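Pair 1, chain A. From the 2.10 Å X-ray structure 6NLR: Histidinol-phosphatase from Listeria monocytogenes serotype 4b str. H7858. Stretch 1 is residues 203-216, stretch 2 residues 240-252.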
# COMPACT_ATOMS: atom_id res chain seq x y z
N VAL A 203 20.67 5.42 0.96
CA VAL A 203 19.25 4.97 1.19
C VAL A 203 18.73 5.65 2.46
O VAL A 203 17.61 6.15 2.49
CB VAL A 203 19.16 3.44 1.24
CG1 VAL A 203 17.87 2.95 1.88
CG2 VAL A 203 19.35 2.85 -0.15
N MSE A 204 19.58 5.69 3.51
CA MSE A 204 19.16 6.25 4.78
C MSE A 204 18.84 7.74 4.65
O MSE A 204 17.87 8.22 5.24
CB MSE A 204 20.22 6.03 5.86
CG MSE A 204 20.23 4.64 6.45
SE MSE A 204 18.41 4.01 7.00
CE MSE A 204 17.72 5.48 8.10
N GLU A 205 19.67 8.46 3.88
CA GLU A 205 19.48 9.89 3.66
C GLU A 205 18.16 10.13 2.90
O GLU A 205 17.41 11.06 3.27
CB GLU A 205 20.67 10.47 2.88
CG GLU A 205 20.55 11.96 2.59
CD GLU A 205 20.31 12.88 3.79
OE1 GLU A 205 20.69 12.51 4.92
OE2 GLU A 205 19.75 13.98 3.59
N LYS A 206 17.87 9.28 1.91
CA LYS A 206 16.61 9.36 1.14
C LYS A 206 15.42 9.14 2.08
O LYS A 206 14.41 9.86 1.93
CB LYS A 206 16.63 8.36 -0.03
CG LYS A 206 16.77 9.00 -1.40
CD LYS A 206 15.46 9.52 -1.99
CE LYS A 206 15.54 9.82 -3.48
NZ LYS A 206 16.24 8.73 -4.24
N PHE A 207 15.49 8.18 3.00
CA PHE A 207 14.42 7.96 4.01
C PHE A 207 14.26 9.23 4.87
O PHE A 207 13.13 9.62 5.16
CB PHE A 207 14.67 6.71 4.84
CG PHE A 207 14.10 5.44 4.26
CD1 PHE A 207 12.73 5.28 4.08
CD2 PHE A 207 14.93 4.38 3.96
CE1 PHE A 207 12.20 4.09 3.61
CE2 PHE A 207 14.41 3.18 3.48
CZ PHE A 207 13.04 3.04 3.30
N ARG A 208 15.36 9.88 5.27
CA ARG A 208 15.29 11.07 6.16
C ARG A 208 14.57 12.20 5.41
O ARG A 208 13.71 12.85 6.02
CB ARG A 208 16.68 11.52 6.62
CG ARG A 208 17.21 10.64 7.75
CD ARG A 208 18.39 11.22 8.52
NE ARG A 208 19.53 11.34 7.62
CZ ARG A 208 20.47 10.41 7.42
NH1 ARG A 208 20.44 9.25 8.06
NH2 ARG A 208 21.44 10.64 6.56
N VAL A 209 14.89 12.38 4.12
CA VAL A 209 14.27 13.43 3.27
C VAL A 209 12.77 13.12 3.18
O VAL A 209 11.96 14.05 3.39
CB VAL A 209 14.95 13.50 1.89
CG1 VAL A 209 14.12 14.29 0.87
CG2 VAL A 209 16.34 14.11 2.01
N ILE A 210 12.41 11.86 2.89
CA ILE A 210 10.99 11.42 2.77
C ILE A 210 10.26 11.68 4.09
O ILE A 210 9.14 12.25 4.03
CB ILE A 210 10.90 9.94 2.34
CG1 ILE A 210 11.20 9.79 0.85
CG2 ILE A 210 9.56 9.33 2.72
CD1 ILE A 210 11.46 8.35 0.45
N LEU A 211 10.86 11.34 5.24
CA LEU A 211 10.14 11.50 6.53
C LEU A 211 9.95 12.99 6.85
O LEU A 211 8.84 13.33 7.32
CB LEU A 211 10.87 10.76 7.66
CG LEU A 211 10.87 9.24 7.50
CD1 LEU A 211 11.66 8.60 8.61
CD2 LEU A 211 9.44 8.68 7.45
N ALA A 212 10.95 13.84 6.59
CA ALA A 212 10.85 15.30 6.83
C ALA A 212 9.67 15.85 6.03
O ALA A 212 8.89 16.67 6.58
CB ALA A 212 12.14 16.02 6.48
N LEU A 213 9.48 15.36 4.80
CA LEU A 213 8.44 15.86 3.88
C LEU A 213 7.06 15.34 4.33
O LEU A 213 6.09 16.13 4.35
CB LEU A 213 8.83 15.40 2.47
CG LEU A 213 8.09 16.07 1.33
CD1 LEU A 213 8.31 17.59 1.35
CD2 LEU A 213 8.55 15.45 0.02
N VAL A 214 6.97 14.08 4.73
CA VAL A 214 5.74 13.51 5.35
C VAL A 214 5.32 14.39 6.54
O VAL A 214 4.13 14.72 6.66
CB VAL A 214 5.94 12.05 5.78
CG1 VAL A 214 4.86 11.58 6.72
CG2 VAL A 214 6.04 11.13 4.58
N LYS A 215 6.25 14.72 7.41
CA LYS A 215 5.93 15.57 8.59
C LYS A 215 5.45 16.96 8.13
O LYS A 215 4.42 17.45 8.64
CB LYS A 215 7.13 15.70 9.53
CG LYS A 215 6.86 16.52 10.78
CD LYS A 215 5.63 16.03 11.54
CE LYS A 215 5.38 16.77 12.84
NZ LYS A 215 4.26 16.12 13.56
N LYS A 216 6.18 17.59 7.22
CA LYS A 216 5.85 18.94 6.71
C LYS A 216 4.44 18.93 6.08
O LYS A 216 3.70 19.90 6.27
CB LYS A 216 6.91 19.36 5.70
CG LYS A 216 6.77 20.77 5.13
CD LYS A 216 7.27 20.86 3.70
CE LYS A 216 7.07 22.24 3.11
NZ LYS A 216 7.83 23.25 3.87
N LYS A 240 12.01 -1.24 11.73
CA LYS A 240 12.18 -0.57 13.05
C LYS A 240 13.01 0.72 12.92
O LYS A 240 12.59 1.72 13.50
CB LYS A 240 12.80 -1.55 14.04
CG LYS A 240 12.99 -1.04 15.45
CD LYS A 240 11.77 -0.49 16.09
CE LYS A 240 12.03 -0.12 17.54
NZ LYS A 240 12.48 -1.28 18.34
N LYS A 241 14.15 0.71 12.25
CA LYS A 241 15.02 1.92 12.16
C LYS A 241 14.20 3.09 11.59
O LYS A 241 14.28 4.21 12.15
CB LYS A 241 16.26 1.66 11.29
CG LYS A 241 17.37 2.68 11.49
CD LYS A 241 18.54 2.53 10.52
CE LYS A 241 19.67 3.48 10.86
NZ LYS A 241 20.96 3.06 10.26
N ILE A 242 13.38 2.85 10.57
CA ILE A 242 12.56 3.91 9.93
C ILE A 242 11.43 4.30 10.89
O ILE A 242 11.19 5.51 11.04
CB ILE A 242 12.03 3.46 8.56
CG1 ILE A 242 13.16 3.00 7.62
CG2 ILE A 242 11.12 4.52 7.96
CD1 ILE A 242 14.34 3.91 7.53
N VAL A 243 10.80 3.32 11.55
CA VAL A 243 9.70 3.57 12.50
C VAL A 243 10.19 4.54 13.59
O VAL A 243 9.46 5.48 13.91
CB VAL A 243 9.14 2.26 13.10
CG1 VAL A 243 8.23 2.53 14.29
CG2 VAL A 243 8.40 1.45 12.02
N THR A 244 11.39 4.32 14.11
CA THR A 244 12.00 5.14 15.19
C THR A 244 12.21 6.58 14.69
O THR A 244 11.81 7.48 15.41
CB THR A 244 13.30 4.48 15.68
OG1 THR A 244 12.89 3.21 16.17
CG2 THR A 244 14.02 5.25 16.76
N LEU A 245 12.82 6.78 13.53
CA LEU A 245 12.98 8.14 12.93
C LEU A 245 11.59 8.78 12.78
O LEU A 245 11.44 9.94 13.21
CB LEU A 245 13.71 8.06 11.60
CG LEU A 245 15.16 7.60 11.67
CD1 LEU A 245 15.73 7.35 10.28
CD2 LEU A 245 16.02 8.57 12.46
N ALA A 246 10.61 8.06 12.23
CA ALA A 246 9.26 8.63 11.98
C ALA A 246 8.64 9.03 13.31
O ALA A 246 8.12 10.16 13.41
CB ALA A 246 8.39 7.68 11.18
N SER A 247 8.72 8.18 14.34
CA SER A 247 8.15 8.47 15.68
C SER A 247 8.83 9.69 16.32
O SER A 247 8.11 10.51 16.91
CB SER A 247 8.20 7.27 16.58
OG SER A 247 7.40 6.24 16.00
N GLU A 248 10.15 9.81 16.19
CA GLU A 248 10.92 10.98 16.68
C GLU A 248 10.40 12.26 16.00
O GLU A 248 10.39 13.30 16.66
CB GLU A 248 12.41 10.81 16.39
CG GLU A 248 13.13 9.88 17.34
CD GLU A 248 14.59 9.61 16.96
OE1 GLU A 248 15.12 10.30 16.03
OE2 GLU A 248 15.21 8.73 17.61
N LEU A 249 9.96 12.20 14.74
CA LEU A 249 9.36 13.36 14.03
C LEU A 249 7.86 13.48 14.36
O LEU A 249 7.22 14.34 13.82
CB LEU A 249 9.59 13.19 12.52
CG LEU A 249 11.04 13.34 12.07
CD1 LEU A 249 11.24 12.94 10.63
CD2 LEU A 249 11.53 14.76 12.27
N GLN A 250 7.33 12.61 15.21
CA GLN A 250 5.89 12.52 15.58
C GLN A 250 5.01 12.35 14.35
O GLN A 250 3.95 12.95 14.28
CB GLN A 250 5.51 13.74 16.41
CG GLN A 250 6.37 13.89 17.65
CD GLN A 250 6.02 15.21 18.26
OE1 GLN A 250 6.62 16.22 17.91
NE2 GLN A 250 4.98 15.23 19.08
N ILE A 251 5.45 11.54 13.39
CA ILE A 251 4.60 11.09 12.26
C ILE A 251 3.73 9.95 12.78
O ILE A 251 4.25 8.93 13.26
CB ILE A 251 5.46 10.65 11.07
CG1 ILE A 251 6.31 11.79 10.50
CG2 ILE A 251 4.57 9.98 10.03
CD1 ILE A 251 7.44 11.33 9.56
N PRO A 252 2.40 10.05 12.67
CA PRO A 252 1.51 8.98 13.10
C PRO A 252 1.64 7.77 12.18
O PRO A 252 1.80 7.93 10.97
CB PRO A 252 0.09 9.56 13.02
CG PRO A 252 0.30 11.06 12.87
CD PRO A 252 1.65 11.22 12.18

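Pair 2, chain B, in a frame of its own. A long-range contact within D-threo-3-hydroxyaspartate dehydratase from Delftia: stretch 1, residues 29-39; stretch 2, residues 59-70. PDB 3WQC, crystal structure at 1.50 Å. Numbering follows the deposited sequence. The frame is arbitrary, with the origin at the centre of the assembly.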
# COMPACT_ATOMS: atom_id res chain seq x y z
N ARG B 29 -9.59 -1.01 -22.72
CA ARG B 29 -9.64 0.36 -22.14
C ARG B 29 -8.24 0.92 -22.03
O ARG B 29 -8.03 2.12 -22.31
CB ARG B 29 -10.22 0.34 -20.74
CG ARG B 29 -11.72 0.07 -20.78
CD ARG B 29 -12.31 0.10 -19.37
NE ARG B 29 -13.78 -0.12 -19.40
CZ ARG B 29 -14.56 0.12 -18.33
NH1 ARG B 29 -14.07 0.66 -17.17
NH2 ARG B 29 -15.86 -0.09 -18.44
N MET B 30 -7.26 0.08 -21.63
CA MET B 30 -5.84 0.56 -21.50
C MET B 30 -5.35 1.04 -22.90
O MET B 30 -4.76 2.17 -23.01
CB MET B 30 -4.89 -0.52 -21.04
CG MET B 30 -3.46 -0.05 -20.83
SD MET B 30 -2.29 -1.39 -20.64
CE MET B 30 -2.12 -2.08 -22.33
N GLN B 31 -5.63 0.31 -23.97
CA GLN B 31 -5.19 0.76 -25.31
C GLN B 31 -5.86 2.04 -25.74
O GLN B 31 -5.19 2.90 -26.36
CB GLN B 31 -5.50 -0.32 -26.32
CG GLN B 31 -4.39 -1.32 -26.23
CD GLN B 31 -2.97 -0.78 -26.65
OE1 GLN B 31 -2.05 -1.39 -26.30
NE2 GLN B 31 -2.85 0.29 -27.45
N ARG B 32 -7.14 2.27 -25.39
CA ARG B 32 -7.85 3.56 -25.73
C ARG B 32 -7.14 4.66 -24.96
O ARG B 32 -6.97 5.76 -25.48
CB ARG B 32 -9.36 3.61 -25.34
CG ARG B 32 -10.28 2.91 -26.37
CD ARG B 32 -11.65 2.56 -25.80
NE ARG B 32 -11.74 1.15 -26.19
CZ ARG B 32 -12.25 0.16 -25.47
NH1 ARG B 32 -12.83 0.39 -24.29
NH2 ARG B 32 -12.16 -1.09 -25.93
N ASN B 33 -6.79 4.44 -23.69
CA ASN B 33 -6.11 5.53 -22.90
C ASN B 33 -4.75 5.86 -23.51
O ASN B 33 -4.39 7.04 -23.58
CB ASN B 33 -5.94 5.01 -21.45
CG ASN B 33 -7.26 4.87 -20.71
OD1 ASN B 33 -8.30 5.44 -21.10
ND2 ASN B 33 -7.24 4.09 -19.59
N ILE B 34 -4.01 4.83 -23.91
CA ILE B 34 -2.67 4.97 -24.50
C ILE B 34 -2.81 5.83 -25.76
O ILE B 34 -2.06 6.80 -25.99
CB ILE B 34 -1.98 3.60 -24.75
CG1 ILE B 34 -1.58 3.05 -23.38
CG2 ILE B 34 -0.84 3.70 -25.75
CD1 ILE B 34 -1.00 1.65 -23.43
N ALA B 35 -3.76 5.46 -26.61
CA ALA B 35 -3.95 6.17 -27.92
C ALA B 35 -4.36 7.59 -27.68
O ALA B 35 -3.89 8.52 -28.38
CB ALA B 35 -5.03 5.50 -28.71
N ARG B 36 -5.28 7.81 -26.73
CA ARG B 36 -5.78 9.15 -26.50
C ARG B 36 -4.61 10.12 -26.12
O ARG B 36 -4.52 11.27 -26.62
CB ARG B 36 -6.87 9.21 -25.41
CG ARG B 36 -7.31 10.65 -24.97
CD ARG B 36 -8.32 10.58 -23.86
NE ARG B 36 -8.67 11.90 -23.37
CZ ARG B 36 -9.14 12.18 -22.13
NH1 ARG B 36 -9.43 11.20 -21.29
NH2 ARG B 36 -9.39 13.45 -21.75
N MET B 37 -3.77 9.69 -25.20
CA MET B 37 -2.68 10.56 -24.76
C MET B 37 -1.70 10.76 -25.87
O MET B 37 -1.27 11.92 -26.08
CB MET B 37 -2.00 9.95 -23.50
CG MET B 37 -0.89 10.85 -22.91
SD MET B 37 -1.50 12.45 -22.25
CE MET B 37 -2.31 11.93 -20.69
N GLN B 38 -1.26 9.70 -26.55
CA GLN B 38 -0.24 9.83 -27.58
C GLN B 38 -0.80 10.75 -28.68
O GLN B 38 -0.06 11.61 -29.22
CB GLN B 38 0.18 8.50 -28.21
CG GLN B 38 1.38 8.60 -29.17
CD GLN B 38 2.66 9.11 -28.48
OE1 GLN B 38 3.14 8.50 -27.53
NE2 GLN B 38 3.26 10.24 -28.98
N GLN B 39 -2.08 10.57 -29.07
CA GLN B 39 -2.63 11.42 -30.14
C GLN B 39 -2.62 12.90 -29.70
O GLN B 39 -2.42 13.82 -30.52
CB GLN B 39 -4.08 10.98 -30.48
CG GLN B 39 -4.01 9.64 -31.19
CD GLN B 39 -5.32 8.90 -31.32
OE1 GLN B 39 -6.42 9.41 -30.93
NE2 GLN B 39 -5.23 7.66 -31.89
N PRO B 59 5.34 -5.01 -19.85
CA PRO B 59 4.41 -5.06 -21.00
C PRO B 59 3.52 -3.83 -21.12
O PRO B 59 3.08 -3.47 -22.21
CB PRO B 59 3.52 -6.32 -20.76
CG PRO B 59 3.78 -6.73 -19.33
CD PRO B 59 5.17 -6.19 -18.95
N VAL B 60 3.26 -3.16 -19.99
CA VAL B 60 2.44 -1.93 -20.08
C VAL B 60 3.29 -0.83 -20.73
O VAL B 60 2.82 -0.18 -21.72
CB VAL B 60 1.98 -1.42 -18.71
CG1 VAL B 60 1.24 -0.04 -18.79
CG2 VAL B 60 1.05 -2.48 -18.04
N ALA B 61 4.54 -0.66 -20.32
CA ALA B 61 5.41 0.33 -20.95
C ALA B 61 5.67 -0.06 -22.41
O ALA B 61 5.85 0.85 -23.26
CB ALA B 61 6.75 0.37 -20.19
N ALA B 62 5.71 -1.37 -22.72
CA ALA B 62 5.92 -1.76 -24.13
C ALA B 62 4.77 -1.26 -24.98
O ALA B 62 4.94 -0.83 -26.12
CB ALA B 62 6.06 -3.29 -24.29
N ALA B 63 3.55 -1.34 -24.49
CA ALA B 63 2.38 -0.82 -25.21
C ALA B 63 2.47 0.68 -25.40
O ALA B 63 2.12 1.23 -26.45
CB ALA B 63 1.06 -1.19 -24.52
N GLN B 64 2.88 1.39 -24.37
CA GLN B 64 3.11 2.86 -24.49
C GLN B 64 4.19 3.16 -25.55
O GLN B 64 3.98 4.07 -26.38
CB GLN B 64 3.52 3.43 -23.13
CG GLN B 64 2.28 3.37 -22.15
CD GLN B 64 2.62 3.68 -20.71
OE1 GLN B 64 2.09 4.71 -20.14
NE2 GLN B 64 3.42 2.85 -20.10
N ARG B 65 5.29 2.39 -25.57
CA ARG B 65 6.39 2.62 -26.55
C ARG B 65 5.86 2.30 -27.96
O ARG B 65 6.06 3.12 -28.91
CB ARG B 65 7.59 1.75 -26.24
CG ARG B 65 8.74 1.87 -27.27
CD ARG B 65 9.94 1.06 -26.74
NE ARG B 65 9.68 -0.41 -26.71
CZ ARG B 65 9.43 -1.19 -25.61
NH1 ARG B 65 9.23 -2.52 -25.77
NH2 ARG B 65 9.41 -0.66 -24.37
N ALA B 66 5.14 1.19 -28.13
CA ALA B 66 4.59 0.82 -29.43
C ALA B 66 3.67 1.91 -30.04
O ALA B 66 3.64 2.09 -31.30
CB ALA B 66 3.86 -0.52 -29.38
N ALA B 67 2.97 2.63 -29.19
CA ALA B 67 2.04 3.67 -29.60
C ALA B 67 2.71 4.98 -30.01
O ALA B 67 2.06 5.83 -30.60
CB ALA B 67 0.92 3.92 -28.59
N GLY B 68 3.99 5.12 -29.67
CA GLY B 68 4.77 6.31 -30.08
C GLY B 68 5.53 7.00 -28.99
O GLY B 68 6.06 8.14 -29.23
N ALA B 69 5.56 6.46 -27.78
CA ALA B 69 6.27 7.20 -26.66
C ALA B 69 7.79 7.27 -26.88
O ALA B 69 8.38 6.44 -27.54
CB ALA B 69 6.00 6.45 -25.32
N SER B 70 8.44 8.27 -26.26
CA SER B 70 9.87 8.52 -26.42
C SER B 70 10.48 8.46 -25.04
O SER B 70 10.42 9.49 -24.27
CB SER B 70 10.07 10.00 -26.92
OG SER B 70 9.53 10.13 -28.18
O HOH W 1 0.30 0.12 -28.17
O HOH W 2 6.62 10.66 -28.22
O HOH W 3 2.38 6.30 -26.15

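What backbone arrangement do the two pairs share? In each, two helices run in roughly the same direction and cross at -36° in pair 1 and -41° in pair 2, with axes approaching to 10.1 and 9.9 Å. Fourteen central residues superpose with an RMSD of 0.4 Å. Both second helices also finish in a Schellman motif, where a residue of positive phi, Gln250(A) or Gly68(B), turns the chain out of the helix. In pair 1, Ile251(A) N bonds back to Ala246(A) O at 3.0 Å; in pair 2, Ala69(B) N does the same to Gln64(B) O at 3.2 Å.

Which side chain fills the centre? Leu211(A) and Ile34(B) match, their CA atoms 0.2 Å apart, and both point toward the partner helix. Leu211(A) packs among large neighbours: its CD1 lies 3.7 Å from Leu245(A) CB, and its CB 3.7 Å from Leu249(A) CD1. The positions of those two leucines are held by alanines in pair 2, so Ile34(B) meets short methyls, CD1 to Ala63(B) CB at 3.7 Å and CG2 to Ala67(B) CB at 3.3 Å. The axes are almost equally far apart in both pairs, yet the first stretch covers 50 Å² of Leu245(A) and 61 Å² of Leu249(A), against 45 Å² of Ala63(B) and 53 Å² of Ala67(B).

How is the start of the contact packed? Phe207(A) matches Met30(B). In pair 1, Ile242(A) CD1 sits over the face of the Phe207(A) ring, 3.8 Å from its centroid, a CH-pi contact. The flexible thioether of Met30(B) instead reaches both Val60(B), SD to CG1 at 4.2 Å, and Ala63(B), CE to CB at 4.0 Å. Nearby, water 1 accepts from Gln31(B) NE2 at 3.2 Å and donates to Ala63(B) O at 2.7 Å, bridging the helices.

What happens where the second helix ends? Lys215(A) and Gln38(B) match, and each brings a polar group to the turn. Lys215(A) extends its NZ to Gln250(A) O, making a weak hydrogen bond at 3.3 Å. Gln38(B) makes no direct hydrogen bond across the pair; water 3 links the helices by donating to Gln38(B) OE1 at 2.7 Å and to Gln64(B) O at 2.8 Å. The turn residues differ too. Gly68(B), at phi 130°, has backbone angles that call for glycine, and an ideal CB there would lie 3.1 Å from Gln38(B) CD. Gln250(A), at phi 56°, carries a side chain. Beyond it, Ile251(A) adds apolar packing, its CG2 3.7 Å from Val214(A) CG1, whereas the matching Ala69(B) offers only a methyl.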